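Molybdenum cofactor biosynthesis protein C 2 (Mycobacterium tuberculosis, PDB 4FDF) probably catalyses the conversion of (8S)-3',8-cyclo-7,8-dihydroguanosine 5'-triphosphate to cyclic pyranopterin monophosphate, a step in molybdenum cofactor biosynthesis. Local coordinates at residues B[88-93]-B[121-126]; B[70-75]-B[128-133]; B[78-81]-B[86-89]. All blocks are in the same frame, centred on the assembly; numbering follows the deposited sequence.

Overall arrangement
The three contacts join helix 65-83, the loop after it and helix 121-139, the two helices lying against the sheet of this ferredoxin-like subunit. Contact 2 is the core: two helices meet through small apolar residues, and the centre of the contact is about 5 Å from the centre of the chain. Contact 1 is also buried but lies further out, at the start of helix 121-139, where a carboxylate, a water and two leucines meet. Contact 3, partly buried, sets the C-terminal part of helix 65-83 against residues 86-89. Contacts 1 and 3 share H88 and Q89, have centres about 6 Å apart and hold predicted substrate-binding residues; contact 2 is purely apolar and backbone packing. All three lie near the third subunit.

Contact 1. Residues B[88-93]-B[121-126]; sequences HQLALT and EMEALT
E123 OE1 accepts a hydrogen bond from water 1 at 3.1 Å, and the same water takes a weak one from the backbone N of L90, so the helix and the loop are bridged by solvent rather than by a direct polar bond. The other carboxylate oxygen, E123 OE2, lies beside a methyl, 3.7 Å from L90 CD1, with the two side chains crossing at about a right angle. Lower on the glutamate, L92 CD2 rests against E123 CG at 3.9 Å. E123 reaches this position through a nearly eclipsed first torsion (chi1 13°) followed by a bend at chi2 (-72°), which carries the carboxylate across to L90. Behind it in helix 121-139, M122 O receives both T126 N and T126 OG1, from opposite faces of its plane; the hydroxyl bond, 2.8 Å from T126 OG1 to M122 O, comes from above the carbonyl plane. V112 of strand 105-116 also touches L92 and E123, and T80 of helix 65-83 packs on E123. H88, M122 and E123 are predicted to bind substrate; within this contact the E123 carboxylate, set against leucine methyls and only weakly water-bridged to L90, is probably held more by packing than by charge.

Contact 2. Residues B[70-75]-B[128-133]; sequences RVAGIM and VSVAAL
The peptide group joining A72 to G73 is the flat element here, and V130 CG1 lies over one of its faces, almost straight above A72 O at 3.7 Å. The backbone of A131 comes up on this same face, with A131 N 4.2 Å from G73 CA, while the opposite face looks into helix 65-83 itself. Beside the carbonyl, the methyl A72 CB meets V130 CG1 at 4.1 Å and forms the apolar side-chain pair of the contact. V130 reaches so far because CG1 stands anti to its own backbone N (chi1 173°), which turns that branch toward helix 65-83. G73 brings no side chain, and the two backbones close to 4.5 Å between G73 CA and A131 CA; A131 CB lies alongside, 4.2 Å from G73 CA. No hydrogen bond crosses between the segments: the two helices are held by van der Waals contact of methyls, a carbonyl and bare backbone, a close approach that rests on the small residues A72, G73 and A131. Beyond the pair, A72 touches P85 of the third subunit, and S129 meets L133 of that same neighbouring subunit. Both helices lie against the antiparallel sheet of the ferredoxin-like fold. From helix 65-83, I74 packs on V95 and V97 of strand 92-101, whereas A131 and A132 of helix 121-139 rest on I108 of strand 105-116, and V128 and L133 reach strand 147-156.

Contact 3. Residues B[78-81]-B[86-89]; sequences KRTS and LCHQ
S81 and C87 face one another with their beta carbons, S81 CB standing 4.3 Å from C87 CB, and the rest of the contact spreads to either end of this pair. S81 CB also sits close to two carbonyl oxygens of the loop, 3.5 Å from C87 O and 3.4 Å from H88 O. With OG placed between the backbone N and the carbonyl carbon (chi1 62°), the serine hydroxyl is turned to the Q89 side, where S81 OG lies 3.4 Å from Q89 CG; the aliphatic part of the glutamine, and not its amide, does the touching. At the other end T80 CG2 meets C87 SG at 3.9 Å, methyl against sulfur. The two branches of T80 differ: CG2 meets the cysteine sulfur, while OG1 hydrogen-bonds A77 O in its own helix. The beta carbon of H88 is directed away from the helix; its ring packs on M26 and I29, with NE2 hydrogen-bonded to V27 O, so this residue joins the contact through its backbone. L86, C87 and H88 are predicted to bind substrate. Q89 lies against L92 of the fourth subunit. The loop leads from helix 65-83 toward strand 92-101; C87 packs on M122 of helix 121-139, and T80 touches M122, E123 and T126 of that helix.

Contact 1. Residues B[88-93]-B[121-126]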
loop_
_atom_site.group_PDB
_atom_site.type_symbol
_atom_site.label_atom_id
_atom_site.label_comp_id
_atom_site.label_asym_id
_atom_site.label_seq_id
_atom_site.Cartn_x
_atom_site.Cartn_y
_atom_site.Cartn_z
ATOM N N HIS B 88 -3.211 -14.611 -4.973
ATOM C CA HIS B 88 -2.165 -14.961 -4.029
ATOM C C HIS B 88 -1.022 -14.014 -4.197
ATOM O O HIS B 88 -0.864 -13.422 -5.266
ATOM C CB HIS B 88 -1.675 -16.374 -4.309
ATOM C CG HIS B 88 -2.760 -17.417 -4.259
ATOM N ND1 HIS B 88 -3.712 -17.521 -5.210
ATOM C CD2 HIS B 88 -3.016 -18.422 -3.331
ATOM C CE1 HIS B 88 -4.538 -18.542 -4.903
ATOM N NE2 HIS B 88 -4.107 -19.094 -3.756
ATOM N N GLN B 89 -0.229 -13.861 -3.136
ATOM C CA GLN B 89 1.027 -13.112 -3.160
ATOM C C GLN B 89 2.117 -13.975 -3.802
ATOM O O GLN B 89 2.478 -15.021 -3.269
ATOM C CB GLN B 89 1.450 -12.737 -1.732
ATOM C CG GLN B 89 0.474 -11.819 -0.980
ATOM C CD GLN B 89 0.444 -12.086 0.527
ATOM O OE1 GLN B 89 0.084 -13.173 0.968
ATOM N NE2 GLN B 89 0.809 -11.084 1.314
ATOM N N LEU B 90 2.621 -13.541 -4.956
ATOM C CA LEU B 90 3.590 -14.322 -5.732
ATOM C C LEU B 90 4.939 -13.619 -5.871
ATOM O O LEU B 90 5.000 -12.398 -6.018
ATOM C CB LEU B 90 3.020 -14.684 -7.114
ATOM C CG LEU B 90 1.751 -15.564 -7.153
ATOM C CD1 LEU B 90 1.228 -15.757 -8.571
ATOM C CD2 LEU B 90 1.989 -16.916 -6.480
ATOM N N ALA B 91 6.017 -14.397 -5.805
ATOM C CA ALA B 91 7.356 -13.845 -5.930
ATOM C C ALA B 91 7.697 -13.709 -7.398
ATOM O O ALA B 91 7.882 -14.700 -8.091
ATOM C CB ALA B 91 8.379 -14.732 -5.215
ATOM N N LEU B 92 7.747 -12.472 -7.878
ATOM C CA LEU B 92 8.032 -12.235 -9.284
ATOM C C LEU B 92 9.533 -12.115 -9.468
ATOM O O LEU B 92 10.195 -11.358 -8.754
ATOM C CB LEU B 92 7.295 -10.986 -9.801
ATOM C CG LEU B 92 5.788 -10.877 -9.497
ATOM C CD1 LEU B 92 5.189 -9.627 -10.149
ATOM C CD2 LEU B 92 5.016 -12.125 -9.936
ATOM N N THR B 93 10.064 -12.887 -10.413
ATOM C CA THR B 93 11.492 -12.858 -10.726
ATOM C C THR B 93 11.849 -11.946 -11.895
ATOM O O THR B 93 13.028 -11.663 -12.127
ATOM C CB THR B 93 12.084 -14.278 -10.939
ATOM O OG1 THR B 93 11.165 -15.104 -11.672
ATOM C CG2 THR B 93 12.403 -14.943 -9.588
ATOM N N GLU B 121 -0.446 -15.052 -14.825
ATOM C CA GLU B 121 -1.206 -14.325 -15.835
ATOM C C GLU B 121 -1.936 -13.097 -15.278
ATOM O O GLU B 121 -2.150 -12.133 -16.008
ATOM C CB GLU B 121 -2.148 -15.250 -16.620
ATOM C CG GLU B 121 -3.310 -15.860 -15.832
ATOM C CD GLU B 121 -2.988 -17.198 -15.179
ATOM O OE1 GLU B 121 -3.926 -18.000 -15.007
ATOM O OE2 GLU B 121 -1.819 -17.449 -14.816
ATOM N N MET B 122 -2.288 -13.113 -13.996
ATOM C CA MET B 122 -2.959 -11.962 -13.390
ATOM C C MET B 122 -2.075 -10.726 -13.320
ATOM O O MET B 122 -2.521 -9.605 -13.624
ATOM C CB MET B 122 -3.530 -12.297 -12.003
ATOM C CG MET B 122 -4.779 -13.205 -12.023
ATOM S SD MET B 122 -6.046 -12.786 -13.265
ATOM C CE MET B 122 -6.291 -11.022 -12.983
ATOM N N GLU B 123 -0.826 -10.928 -12.922
ATOM C CA GLU B 123 0.131 -9.835 -12.852
ATOM C C GLU B 123 0.448 -9.289 -14.238
ATOM O O GLU B 123 0.552 -8.073 -14.406
ATOM C CB GLU B 123 1.411 -10.218 -12.085
ATOM C CG GLU B 123 1.617 -11.703 -11.810
ATOM C CD GLU B 123 0.682 -12.292 -10.753
ATOM O OE1 GLU B 123 0.608 -11.757 -9.622
ATOM O OE2 GLU B 123 0.028 -13.307 -11.056
ATOM N N ALA B 124 0.586 -10.179 -15.223
ATOM C CA ALA B 124 0.761 -9.750 -16.603
ATOM C C ALA B 124 -0.405 -8.872 -17.080
ATOM O O ALA B 124 -0.179 -7.811 -17.677
ATOM C CB ALA B 124 0.954 -10.954 -17.533
ATOM N N LEU B 125 -1.635 -9.311 -16.814
ATOM C CA LEU B 125 -2.839 -8.544 -17.176
ATOM C C LEU B 125 -2.945 -7.203 -16.430
ATOM O O LEU B 125 -3.355 -6.190 -17.009
ATOM C CB LEU B 125 -4.096 -9.375 -16.916
ATOM C CG LEU B 125 -4.339 -10.572 -17.829
ATOM C CD1 LEU B 125 -5.342 -11.516 -17.167
ATOM C CD2 LEU B 125 -4.813 -10.153 -19.219
ATOM N N THR B 126 -2.572 -7.210 -15.154
ATOM C CA THR B 126 -2.587 -6.016 -14.304
ATOM C C THR B 126 -1.596 -4.946 -14.812
ATOM O O THR B 126 -1.933 -3.751 -14.903
ATOM C CB THR B 126 -2.318 -6.422 -12.829
ATOM O OG1 THR B 126 -3.393 -7.258 -12.370
ATOM C CG2 THR B 126 -2.199 -5.228 -11.920
HETATM O O HOH W 1 2.131 -11.007 -7.085
#

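Contact 2. Residues B[70-75]-B[128-133]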
loop_
_atom_site.group_PDB
_atom_site.type_symbol
_atom_site.label_atom_id
_atom_site.label_comp_id
_atom_site.label_asym_id
_atom_site.label_seq_id
_atom_site.Cartn_x
_atom_site.Cartn_y
_atom_site.Cartn_z
ATOM N N ARG B 70 5.475 2.348 -18.676
ATOM C CA ARG B 70 6.282 1.164 -18.417
ATOM C C ARG B 70 6.524 0.996 -16.920
ATOM O O ARG B 70 6.311 -0.097 -16.378
ATOM C CB ARG B 70 7.607 1.210 -19.196
ATOM C CG ARG B 70 8.586 0.099 -18.866
ATOM C CD ARG B 70 9.415 -0.329 -20.091
ATOM N NE ARG B 70 9.718 0.786 -20.981
ATOM C CZ ARG B 70 9.714 0.723 -22.307
ATOM N NH1 ARG B 70 9.426 -0.410 -22.935
ATOM N NH2 ARG B 70 9.999 1.810 -23.008
ATOM N N VAL B 71 6.945 2.078 -16.264
ATOM C CA VAL B 71 7.220 2.060 -14.820
ATOM C C VAL B 71 5.950 1.786 -14.022
ATOM O O VAL B 71 5.976 1.022 -13.052
ATOM C CB VAL B 71 7.904 3.378 -14.308
ATOM C CG1 VAL B 71 8.105 3.330 -12.793
ATOM C CG2 VAL B 71 9.258 3.591 -14.980
ATOM N N ALA B 72 4.837 2.390 -14.431
ATOM C CA ALA B 72 3.550 2.142 -13.755
ATOM C C ALA B 72 3.086 0.676 -13.892
ATOM O O ALA B 72 2.572 0.077 -12.922
ATOM C CB ALA B 72 2.476 3.108 -14.265
ATOM N N GLY B 73 3.291 0.108 -15.086
ATOM C CA GLY B 73 2.945 -1.302 -15.365
ATOM C C GLY B 73 3.796 -2.280 -14.562
ATOM O O GLY B 73 3.302 -3.306 -14.078
ATOM N N ILE B 74 5.072 -1.954 -14.396
ATOM C CA ILE B 74 5.984 -2.801 -13.627
ATOM C C ILE B 74 5.595 -2.807 -12.151
ATOM O O ILE B 74 5.433 -3.870 -11.545
ATOM C CB ILE B 74 7.457 -2.401 -13.848
ATOM C CG1 ILE B 74 7.900 -2.833 -15.249
ATOM C CG2 ILE B 74 8.377 -3.045 -12.799
ATOM C CD1 ILE B 74 9.182 -2.152 -15.742
ATOM N N MET B 75 5.400 -1.620 -11.591
ATOM C CA MET B 75 5.003 -1.489 -10.201
ATOM C C MET B 75 3.661 -2.153 -9.920
ATOM O O MET B 75 3.492 -2.809 -8.894
ATOM C CB MET B 75 4.965 -0.013 -9.805
ATOM C CG MET B 75 6.356 0.625 -9.732
ATOM S SD MET B 75 6.283 2.412 -9.504
ATOM C CE MET B 75 5.930 2.501 -7.740
ATOM N N VAL B 128 -0.356 -4.732 -17.951
ATOM C CA VAL B 128 -0.897 -4.231 -19.210
ATOM C C VAL B 128 -1.979 -3.209 -18.895
ATOM O O VAL B 128 -2.030 -2.115 -19.456
ATOM C CB VAL B 128 -1.479 -5.387 -20.061
ATOM C CG1 VAL B 128 -2.463 -4.860 -21.131
ATOM C CG2 VAL B 128 -0.362 -6.187 -20.714
ATOM N N SER B 129 -2.817 -3.568 -17.942
ATOM C CA SER B 129 -3.938 -2.752 -17.573
ATOM C C SER B 129 -3.521 -1.408 -17.012
ATOM O O SER B 129 -4.014 -0.362 -17.468
ATOM C CB SER B 129 -4.764 -3.522 -16.568
ATOM O OG SER B 129 -5.985 -2.847 -16.344
ATOM N N VAL B 130 -2.594 -1.407 -16.050
ATOM C CA VAL B 130 -2.176 -0.140 -15.441
ATOM C C VAL B 130 -1.324 0.706 -16.400
ATOM O O VAL B 130 -1.391 1.940 -16.373
ATOM C CB VAL B 130 -1.517 -0.340 -14.046
ATOM C CG1 VAL B 130 -0.945 0.974 -13.507
ATOM C CG2 VAL B 130 -2.562 -0.901 -13.043
ATOM N N ALA B 131 -0.548 0.049 -17.258
ATOM C CA ALA B 131 0.224 0.748 -18.293
ATOM C C ALA B 131 -0.688 1.470 -19.283
ATOM O O ALA B 131 -0.364 2.573 -19.726
ATOM C CB ALA B 131 1.148 -0.228 -19.030
ATOM N N ALA B 132 -1.815 0.842 -19.628
ATOM C CA ALA B 132 -2.818 1.436 -20.519
ATOM C C ALA B 132 -3.497 2.625 -19.858
ATOM O O ALA B 132 -3.641 3.679 -20.469
ATOM C CB ALA B 132 -3.871 0.397 -20.912
ATOM N N LEU B 133 -3.910 2.454 -18.605
ATOM C CA LEU B 133 -4.475 3.560 -17.841
ATOM C C LEU B 133 -3.508 4.740 -17.748
ATOM O O LEU B 133 -3.922 5.897 -17.818
ATOM C CB LEU B 133 -4.880 3.112 -16.426
ATOM C CG LEU B 133 -6.109 2.197 -16.278
ATOM C CD1 LEU B 133 -6.136 1.525 -14.904
ATOM C CD2 LEU B 133 -7.390 2.973 -16.512
#

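Contact 3. Residues B[78-81]-B[86-89]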
loop_
_atom_site.group_PDB
_atom_site.type_symbol
_atom_site.label_atom_id
_atom_site.label_comp_id
_atom_site.label_asym_id
_atom_site.label_seq_id
_atom_site.Cartn_x
_atom_site.Cartn_y
_atom_site.Cartn_z
ATOM N N LYS B 78 3.624 -5.972 -9.430
ATOM C CA LYS B 78 3.989 -6.328 -8.055
ATOM C C LYS B 78 2.825 -6.121 -7.083
ATOM O O LYS B 78 2.734 -6.823 -6.084
ATOM C CB LYS B 78 5.212 -5.510 -7.588
ATOM C CG LYS B 78 6.514 -5.819 -8.363
ATOM C CD LYS B 78 7.308 -4.552 -8.701
ATOM C CE LYS B 78 8.311 -4.260 -7.625
ATOM N NZ LYS B 78 9.021 -2.983 -7.842
ATOM N N ARG B 79 1.943 -5.164 -7.383
ATOM C CA ARG B 79 0.819 -4.825 -6.497
ATOM C C ARG B 79 -0.438 -5.648 -6.787
ATOM O O ARG B 79 -1.486 -5.412 -6.194
ATOM C CB ARG B 79 0.482 -3.322 -6.595
ATOM C CG ARG B 79 1.657 -2.355 -6.381
ATOM C CD ARG B 79 2.344 -2.539 -5.013
ATOM N NE ARG B 79 1.460 -2.286 -3.870
ATOM C CZ ARG B 79 1.325 -1.113 -3.245
ATOM N NH1 ARG B 79 2.013 -0.041 -3.640
ATOM N NH2 ARG B 79 0.495 -1.015 -2.212
ATOM N N THR B 80 -0.332 -6.612 -7.698
ATOM C CA THR B 80 -1.481 -7.432 -8.095
ATOM C C THR B 80 -2.305 -7.968 -6.926
ATOM O O THR B 80 -3.519 -7.762 -6.880
ATOM C CB THR B 80 -1.074 -8.566 -9.068
ATOM O OG1 THR B 80 -0.533 -7.982 -10.264
ATOM C CG2 THR B 80 -2.296 -9.447 -9.444
ATOM N N SER B 81 -1.657 -8.627 -5.968
ATOM C CA SER B 81 -2.394 -9.256 -4.874
ATOM C C SER B 81 -3.041 -8.246 -3.909
ATOM O O SER B 81 -3.959 -8.594 -3.174
ATOM C CB SER B 81 -1.538 -10.302 -4.146
ATOM O OG SER B 81 -0.402 -9.724 -3.552
ATOM N N LEU B 86 -8.763 -12.142 -4.513
ATOM C CA LEU B 86 -8.453 -13.564 -4.393
ATOM C C LEU B 86 -7.141 -13.981 -5.032
ATOM O O LEU B 86 -6.862 -15.182 -5.121
ATOM C CB LEU B 86 -9.616 -14.445 -4.884
ATOM C CG LEU B 86 -10.968 -14.258 -4.172
ATOM C CD1 LEU B 86 -11.901 -15.406 -4.501
ATOM C CD2 LEU B 86 -10.825 -14.103 -2.652
ATOM N N CYS B 87 -6.341 -13.004 -5.469
ATOM C CA CYS B 87 -4.980 -13.280 -5.946
ATOM C C CYS B 87 -4.006 -13.561 -4.810
ATOM O O CYS B 87 -3.972 -12.849 -3.823
ATOM C CB CYS B 87 -4.446 -12.125 -6.780
ATOM S SG CYS B 87 -4.780 -12.326 -8.513
ATOM N N HIS B 88 -3.211 -14.611 -4.973
ATOM C CA HIS B 88 -2.165 -14.961 -4.029
ATOM C C HIS B 88 -1.022 -14.014 -4.197
ATOM O O HIS B 88 -0.864 -13.422 -5.266
ATOM C CB HIS B 88 -1.675 -16.374 -4.309
ATOM C CG HIS B 88 -2.760 -17.417 -4.259
ATOM N ND1 HIS B 88 -3.712 -17.521 -5.210
ATOM C CD2 HIS B 88 -3.016 -18.422 -3.331
ATOM C CE1 HIS B 88 -4.538 -18.542 -4.903
ATOM N NE2 HIS B 88 -4.107 -19.094 -3.756
ATOM N N GLN B 89 -0.229 -13.861 -3.136
ATOM C CA GLN B 89 1.027 -13.112 -3.160
ATOM C C GLN B 89 2.117 -13.975 -3.802
ATOM O O GLN B 89 2.478 -15.021 -3.269
ATOM C CB GLN B 89 1.450 -12.737 -1.732
ATOM C CG GLN B 89 0.474 -11.819 -0.980
ATOM C CD GLN B 89 0.444 -12.086 0.527
ATOM O OE1 GLN B 89 0.084 -13.173 0.968
ATOM N NE2 GLN B 89 0.809 -11.084 1.314
#